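Local coordinates for virulent strain associated lipoprotein (Borreliella spielmanii A14S, PDB 6FZZ), which is an outer-surface lipoprotein of a Lyme disease spirochaete that may bind glutathione and aid colonisation of the mammalian host, at residues Gly117-Asp120 / Tyr121-His125; Lys188-Val191 / Lys192-Glu196; Asn134-Lys137 / Ile138-Glu142. All coordinates share one frame; numbering follows the deposited sequence.

Contact 1: residues Gly117-Asp120 / Tyr121-His125; sequences GNID and YTIIH
With OG1 beside its own backbone N and opposite the carbonyl carbon (chi1 -56°), Thr-122 turns its hydroxyl back along the helix to Asn-118, four residues earlier. OG1 donates to Asn-118 O over 2.7 Å, only slightly tilted from the carbonyl plane. The same oxygen also takes the backbone bond from Thr-122 N at 3.1 Å, this donor standing above the plane, so one carbonyl is gripped twice by one residue. A threonine that folds its hydroxyl onto the i-4 carbonyl is a familiar feature of buried helix faces, and here it lets a polar atom sit inside the all-helical bundle of this PFam54-family protein, where Thr-122 packs on Phe-148 and Leu-151 of helix 138-170. Beside it, Ile-119 and Ile-123 run side by side in the same direction, and Ile-119 CG2 meets Ile-123 CD1 at 3.6 Å. Ile-123 CG1 also lies 3.2 Å from Ile-119 O, the acceptor of its own backbone N-H. On the neighbouring flank of the helix, Ile-124 lays both its branches against Asp-120 O, one turn back, with CG2 at 3.5 Å. The Asp-120 carboxylate itself turns to Arg-33 of helix 15-41 in a salt bridge.

Contact 2: residues Lys188-Val191 / Lys192-Glu196; sequences KEIV and KQIKE
Successive i to i+4 backbone bonds tie Lys-188-Val-191 to Lys-192-Glu-196 in an unbroken alpha helix, part of helix 180-209 and of a predicted coiled coil. Gln-193 N reaches Glu-189 O along the straightest of the four N-H bonds, at 171°. The next link is shorter: Ile-194 N lies 2.7 Å from Ile-190 O and approaches nearly along the C=O axis. Lys-195 N meets Val-191 O in much the same way. The two isoleucines thus joined also form the apolar side of the turn. Their side chains cross obliquely, with Ile-190 CG2 in van der Waals contact with Ile-194 CG1 at 4.1 Å. Ile-194 CG1 also rests on Ile-190 O at 3.3 Å. It owes that closeness to its first torsion (chi1 -61°), which sets CG1 beside the backbone N and therefore over the preceding turn. Both residues are buried against Phe-162 of helix 138-170, while Ile-194 and Val-191 also touch helix 105-126, so this face joins three helices of the bundle. Lys-188 and Lys-195 lie on the Val-191 flank, about one turn before and one turn after it; Lys-188 forms a salt bridge with Glu-104, and Lys-195 turns to Gln-198 and Glu-199. On the outward side, Lys-192 kinks at its second and fourth torsions, and NZ ends 3.8 Å from Glu-196 OE2, a long salt bridge.

Contact 3: residues Asn134-Lys137 / Ile138-Glu142; sequences NKLK and ISDLE
Leu-136 and Leu-141 meet where the connection after helix 105-126 turns into helix 138-170, their side chains set at a slant to one another. Leu-136 CD1 comes to 3.7 Å from Leu-141 CD2, and the same methyl of Leu-141 lies 3.9 Å from Leu-136 CB, so a single branch covers both the root and one tip of its neighbour. The other methyl of Leu-136, CD2, faces the Asp-140 carboxylate, with OD2 at 3.9 Å; these two side chains cross at about a right angle. Leu-136 is therefore bordered by a carboxylate, while Leu-141 continues inward onto Leu-19 and Leu-22 of helix 15-41, and Leu-136 also touches Ile-211 near the chain's end.

Lys-137 follows a different course. Its CG stands opposite the backbone N (chi1 -180°), and the bend at chi2, -103°, swings the rest of the chain across the start of the helix. CE passes 4.0 Å from Ile-138 CB, and NZ ends at Ser-139 OG in a weak hydrogen bond of 3.1 Å. The serine hydroxyl, held between its backbone N and carbonyl carbon (chi1 65°), is turned to meet it. The backbone of Lys-137 does a separate job, for its carbonyl oxygen accepts from Leu-141 N at 3.0 Å, the donor lying in the carbonyl plane. Lys-15 of helix 15-41 donates to the carbonyl of Leu-136. Lys-137, the residue just before the helix, is its N-cap, and a leucine just before it packs on one four residues after it, the spacing of a hydrophobic staple at a helix N-terminus.

In the fold
In this C-terminal part of the lipoprotein, contact 1 lies on helix 105-126, contact 3 opens helix 138-170, the next in the chain, and contact 2 lies on helix 180-209. Contacts 1 and 2 occupy opposite sides of the chain's centre, their centres about 22 Å apart and nearest atoms about 9 Å apart. Contacts 1 and 3 share one side, with centres about 20 Å and nearest atoms about 9 Å apart. Contact 3 is peripheral, its centre about 28 Å from that of the chain and about 35 Å from that of contact 2. Helix 138-170 packs against both contact 1 and contact 2. A tetraethylene glycol, probably from the crystallisation liquor, lies about 3 Å from the Asn-118 side chain in contact 1.

Contact 1: residues Gly117-Asp120 / Tyr121-His125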
loop_
_atom_site.group_PDB
_atom_site.type_symbol
_atom_site.label_atom_id
_atom_site.label_comp_id
_atom_site.label_asym_id
_atom_site.label_seq_id
_atom_site.Cartn_x
_atom_site.Cartn_y
_atom_site.Cartn_z
ATOM N N GLY A 117 -1.651 4.927 1.061
ATOM C CA GLY A 117 -1.801 6.188 1.713
ATOM C C GLY A 117 -3.214 6.349 2.238
ATOM O O GLY A 117 -3.421 7.017 3.221
ATOM N N ASN A 118 -4.192 5.721 1.598
ATOM C CA ASN A 118 -5.564 5.829 2.072
ATOM C C ASN A 118 -5.722 5.009 3.331
ATOM O O ASN A 118 -6.472 5.361 4.233
ATOM C CB ASN A 118 -6.584 5.417 0.994
ATOM C CG ASN A 118 -6.682 6.436 -0.130
ATOM O OD1 ASN A 118 -6.396 7.611 0.086
ATOM N ND2 ASN A 118 -7.106 5.987 -1.334
ATOM N N ILE A 119 -5.082 3.859 3.349
ATOM C CA ILE A 119 -5.057 3.021 4.559
ATOM C C ILE A 119 -4.364 3.729 5.717
ATOM O O ILE A 119 -4.871 3.747 6.833
ATOM C CB ILE A 119 -4.410 1.651 4.274
ATOM C CG1 ILE A 119 -5.405 0.853 3.438
ATOM C CG2 ILE A 119 -4.089 0.912 5.570
ATOM C CD1 ILE A 119 -4.868 -0.384 2.803
ATOM N N ASP A 120 -3.198 4.260 5.447
ATOM C CA ASP A 120 -2.387 4.985 6.471
ATOM C C ASP A 120 -3.171 6.140 7.081
ATOM O O ASP A 120 -3.206 6.311 8.306
ATOM C CB ASP A 120 -1.141 5.533 5.808
ATOM C CG ASP A 120 -0.124 6.029 6.841
ATOM O OD1 ASP A 120 0.435 5.209 7.580
ATOM O OD2 ASP A 120 -0.019 7.223 6.996
ATOM N N TYR A 121 -3.813 6.942 6.224
ATOM C CA TYR A 121 -4.618 8.070 6.654
ATOM C C TYR A 121 -5.774 7.631 7.505
ATOM O O TYR A 121 -6.087 8.245 8.513
ATOM C CB TYR A 121 -5.117 8.888 5.446
ATOM C CG TYR A 121 -5.757 10.196 5.829
ATOM C CD1 TYR A 121 -5.004 11.342 5.966
ATOM C CD2 TYR A 121 -7.114 10.281 6.041
ATOM C CE1 TYR A 121 -5.588 12.576 6.313
ATOM C CE2 TYR A 121 -7.737 11.478 6.422
ATOM C CZ TYR A 121 -6.976 12.648 6.537
ATOM O OH TYR A 121 -7.602 13.874 6.882
ATOM N N THR A 122 -6.436 6.553 7.092
ATOM C CA THR A 122 -7.512 6.047 7.874
ATOM C C THR A 122 -7.012 5.571 9.263
ATOM O O THR A 122 -7.692 5.810 10.249
ATOM C CB THR A 122 -8.260 4.913 7.118
ATOM O OG1 THR A 122 -8.699 5.424 5.839
ATOM C CG2 THR A 122 -9.486 4.465 7.890
ATOM N N ILE A 123 -5.843 4.928 9.322
ATOM C CA ILE A 123 -5.356 4.436 10.594
ATOM C C ILE A 123 -5.031 5.604 11.547
ATOM O O ILE A 123 -5.523 5.595 12.689
ATOM C CB ILE A 123 -4.166 3.484 10.444
ATOM C CG1 ILE A 123 -4.609 2.249 9.705
ATOM C CG2 ILE A 123 -3.651 3.140 11.828
ATOM C CD1 ILE A 123 -3.451 1.439 9.121
ATOM N N ILE A 124 -4.336 6.648 11.044
ATOM C CA ILE A 124 -4.045 7.805 11.905
ATOM C C ILE A 124 -5.279 8.582 12.301
ATOM O O ILE A 124 -5.305 9.210 13.352
ATOM C CB ILE A 124 -2.951 8.721 11.348
ATOM C CG1 ILE A 124 -3.368 9.402 10.064
ATOM C CG2 ILE A 124 -1.694 7.905 11.050
ATOM C CD1 ILE A 124 -2.186 10.049 9.379
ATOM N N HIS A 125 -6.318 8.513 11.475
ATOM C CA HIS A 125 -7.566 9.080 11.851
ATOM C C HIS A 125 -8.266 8.367 13.010
ATOM O O HIS A 125 -8.888 8.999 13.906
ATOM C CB HIS A 125 -8.490 9.010 10.671
ATOM C CG HIS A 125 -9.801 9.593 10.941
ATOM N ND1 HIS A 125 -9.991 10.956 11.077
ATOM C CD2 HIS A 125 -11.014 9.027 11.084
ATOM C CE1 HIS A 125 -11.254 11.192 11.358
ATOM N NE2 HIS A 125 -11.907 10.049 11.310
#

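Contact 2: residues Lys188-Val191 / Lys192-Glu196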
loop_
_atom_site.group_PDB
_atom_site.type_symbol
_atom_site.label_atom_id
_atom_site.label_comp_id
_atom_site.label_asym_id
_atom_site.label_seq_id
_atom_site.Cartn_x
_atom_site.Cartn_y
_atom_site.Cartn_z
ATOM N N LYS A 188 0.450 -4.165 -17.427
ATOM C CA LYS A 188 -0.697 -3.275 -17.690
ATOM C C LYS A 188 -1.975 -3.696 -17.046
ATOM O O LYS A 188 -2.719 -2.823 -16.557
ATOM C CB LYS A 188 -1.011 -3.180 -19.174
ATOM C CG LYS A 188 -0.073 -2.305 -19.887
ATOM C CD LYS A 188 -0.324 -0.870 -19.544
ATOM C CE LYS A 188 0.178 0.039 -20.662
ATOM N NZ LYS A 188 0.784 1.251 -20.095
ATOM N N GLU A 189 -2.269 -4.996 -17.140
ATOM C CA GLU A 189 -3.422 -5.615 -16.477
ATOM C C GLU A 189 -3.338 -5.466 -14.953
ATOM O O GLU A 189 -4.366 -5.326 -14.297
ATOM C CB GLU A 189 -3.528 -7.127 -16.729
ATOM C CG GLU A 189 -4.228 -7.627 -17.969
ATOM C CD GLU A 189 -5.483 -6.839 -18.323
ATOM O OE1 GLU A 189 -6.325 -6.571 -17.431
ATOM O OE2 GLU A 189 -5.599 -6.491 -19.514
ATOM N N ILE A 190 -2.128 -5.600 -14.389
ATOM C CA ILE A 190 -1.951 -5.344 -12.947
ATOM C C ILE A 190 -2.270 -3.886 -12.622
ATOM O O ILE A 190 -2.986 -3.613 -11.612
ATOM C CB ILE A 190 -0.566 -5.788 -12.475
ATOM C CG1 ILE A 190 -0.458 -7.292 -12.627
ATOM C CG2 ILE A 190 -0.318 -5.413 -11.032
ATOM C CD1 ILE A 190 0.925 -7.856 -12.337
ATOM N N VAL A 191 -1.811 -2.958 -13.478
ATOM C CA VAL A 191 -2.082 -1.549 -13.270
ATOM C C VAL A 191 -3.592 -1.336 -13.218
ATOM O O VAL A 191 -4.109 -0.721 -12.305
ATOM C CB VAL A 191 -1.411 -0.639 -14.318
ATOM C CG1 VAL A 191 -1.914 0.800 -14.224
ATOM C CG2 VAL A 191 0.052 -0.630 -14.084
ATOM N N LYS A 192 -4.297 -1.917 -14.163
ATOM C CA LYS A 192 -5.763 -1.897 -14.149
ATOM C C LYS A 192 -6.409 -2.410 -12.841
ATOM O O LYS A 192 -7.243 -1.732 -12.265
ATOM C CB LYS A 192 -6.322 -2.674 -15.345
ATOM C CG LYS A 192 -7.626 -2.072 -15.870
ATOM C CD LYS A 192 -7.607 -0.558 -16.034
ATOM C CE LYS A 192 -8.967 -0.007 -16.472
ATOM N NZ LYS A 192 -10.012 -0.067 -15.395
ATOM N N GLN A 193 -6.009 -3.587 -12.381
ATOM C CA GLN A 193 -6.430 -4.093 -11.107
ATOM C C GLN A 193 -6.061 -3.213 -9.889
ATOM O O GLN A 193 -6.902 -3.045 -8.999
ATOM C CB GLN A 193 -5.941 -5.517 -10.921
ATOM C CG GLN A 193 -6.666 -6.516 -11.801
ATOM C CD GLN A 193 -8.136 -6.725 -11.394
ATOM O OE1 GLN A 193 -8.909 -5.764 -11.251
ATOM N NE2 GLN A 193 -8.537 -7.992 -11.234
ATOM N N ILE A 194 -4.856 -2.639 -9.867
ATOM C CA ILE A 194 -4.437 -1.830 -8.719
ATOM C C ILE A 194 -5.299 -0.627 -8.725
ATOM O O ILE A 194 -5.662 -0.161 -7.667
ATOM C CB ILE A 194 -2.989 -1.307 -8.741
ATOM C CG1 ILE A 194 -1.972 -2.395 -8.760
ATOM C CG2 ILE A 194 -2.654 -0.489 -7.464
ATOM C CD1 ILE A 194 -0.637 -1.753 -9.034
ATOM N N LYS A 195 -5.549 -0.058 -9.914
ATOM C CA LYS A 195 -6.235 1.207 -10.030
ATOM C C LYS A 195 -7.690 1.042 -9.541
ATOM O O LYS A 195 -8.200 1.928 -8.860
ATOM C CB LYS A 195 -6.210 1.696 -11.477
ATOM C CG LYS A 195 -6.807 3.068 -11.681
ATOM C CD LYS A 195 -5.886 4.140 -11.108
ATOM C CE LYS A 195 -6.416 5.535 -11.285
ATOM N NZ LYS A 195 -7.331 5.968 -10.207
ATOM N N GLU A 196 -8.287 -0.111 -9.791
ATOM C CA GLU A 196 -9.620 -0.364 -9.286
ATOM C C GLU A 196 -9.643 -0.446 -7.770
ATOM O O GLU A 196 -10.559 0.076 -7.140
ATOM C CB GLU A 196 -10.221 -1.639 -9.867
ATOM C CG GLU A 196 -10.531 -1.454 -11.356
ATOM C CD GLU A 196 -11.390 -2.547 -11.938
ATOM O OE1 GLU A 196 -11.539 -3.639 -11.319
ATOM O OE2 GLU A 196 -11.941 -2.283 -13.022
#

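Contact 3: residues Asn134-Lys137 / Ile138-Glu142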
loop_
_atom_site.group_PDB
_atom_site.type_symbol
_atom_site.label_atom_id
_atom_site.label_comp_id
_atom_site.label_asym_id
_atom_site.label_seq_id
_atom_site.Cartn_x
_atom_site.Cartn_y
_atom_site.Cartn_z
ATOM N N ASN A 134 -17.146 4.108 21.995
ATOM C CA ASN A 134 -18.426 3.813 22.681
ATOM C C ASN A 134 -19.493 4.910 22.415
ATOM O O ASN A 134 -20.688 4.667 22.595
ATOM C CB ASN A 134 -18.242 3.548 24.204
ATOM C CG ASN A 134 -17.657 4.736 24.959
ATOM O OD1 ASN A 134 -17.862 5.920 24.614
ATOM N ND2 ASN A 134 -16.921 4.434 26.000
ATOM N N LYS A 135 -19.090 6.094 21.955
ATOM C CA LYS A 135 -20.137 7.089 21.555
ATOM C C LYS A 135 -20.952 6.671 20.324
ATOM O O LYS A 135 -22.017 7.244 20.062
ATOM C CB LYS A 135 -19.529 8.481 21.365
ATOM C CG LYS A 135 -18.835 8.986 22.611
ATOM C CD LYS A 135 -18.032 10.212 22.252
ATOM C CE LYS A 135 -17.573 10.980 23.487
ATOM N NZ LYS A 135 -17.031 12.314 23.097
ATOM N N LEU A 136 -20.500 5.652 19.580
ATOM C CA LEU A 136 -21.234 5.226 18.404
ATOM C C LEU A 136 -22.309 4.224 18.768
ATOM O O LEU A 136 -22.161 3.408 19.684
ATOM C CB LEU A 136 -20.311 4.652 17.280
ATOM C CG LEU A 136 -19.184 5.566 16.766
ATOM C CD1 LEU A 136 -18.235 4.746 15.886
ATOM C CD2 LEU A 136 -19.758 6.753 15.990
ATOM N N LYS A 137 -23.380 4.236 17.986
ATOM C CA LYS A 137 -24.381 3.192 18.080
ATOM C C LYS A 137 -23.919 1.946 17.337
ATOM O O LYS A 137 -22.966 2.015 16.531
ATOM C CB LYS A 137 -25.743 3.729 17.560
ATOM C CG LYS A 137 -26.895 2.727 17.611
ATOM C CD LYS A 137 -27.181 2.163 16.230
ATOM C CE LYS A 137 -28.106 0.965 16.267
ATOM N NZ LYS A 137 -29.042 1.109 15.118
ATOM N N ILE A 138 -24.592 0.818 17.631
ATOM C CA ILE A 138 -24.260 -0.520 17.125
ATOM C C ILE A 138 -24.110 -0.570 15.595
ATOM O O ILE A 138 -23.147 -1.134 15.084
ATOM C CB ILE A 138 -25.273 -1.589 17.587
ATOM C CG1 ILE A 138 -25.185 -1.800 19.113
ATOM C CG2 ILE A 138 -25.032 -2.948 16.907
ATOM C CD1 ILE A 138 -26.077 -2.940 19.610
ATOM N N SER A 139 -25.070 0.002 14.884
ATOM C CA SER A 139 -25.081 -0.049 13.428
ATOM C C SER A 139 -23.936 0.758 12.844
ATOM O O SER A 139 -23.384 0.331 11.839
ATOM C CB SER A 139 -26.452 0.396 12.870
ATOM O OG SER A 139 -26.698 1.764 13.163
ATOM N N ASP A 140 -23.578 1.905 13.422
ATOM C CA ASP A 140 -22.374 2.676 13.018
ATOM C C ASP A 140 -21.071 1.853 13.265
ATOM O O ASP A 140 -20.111 1.953 12.495
ATOM C CB ASP A 140 -22.211 3.943 13.838
ATOM C CG ASP A 140 -23.136 5.071 13.423
ATOM O OD1 ASP A 140 -23.772 5.003 12.365
ATOM O OD2 ASP A 140 -23.185 6.049 14.183
ATOM N N LEU A 141 -21.017 1.126 14.387
ATOM C CA LEU A 141 -19.834 0.312 14.734
ATOM C C LEU A 141 -19.738 -0.834 13.788
ATOM O O LEU A 141 -18.656 -1.171 13.366
ATOM C CB LEU A 141 -19.912 -0.278 16.191
ATOM C CG LEU A 141 -19.722 0.707 17.341
ATOM C CD1 LEU A 141 -20.094 0.005 18.654
ATOM C CD2 LEU A 141 -18.311 1.328 17.396
ATOM N N GLU A 142 -20.871 -1.500 13.529
ATOM C CA GLU A 142 -20.928 -2.552 12.552
ATOM C C GLU A 142 -20.450 -2.085 11.143
ATOM O O GLU A 142 -19.671 -2.749 10.456
ATOM C CB GLU A 142 -22.335 -3.051 12.454
ATOM C CG GLU A 142 -22.432 -4.319 11.662
ATOM C CD GLU A 142 -23.634 -5.138 12.098
ATOM O OE1 GLU A 142 -24.490 -4.584 12.832
ATOM O OE2 GLU A 142 -23.704 -6.331 11.709
#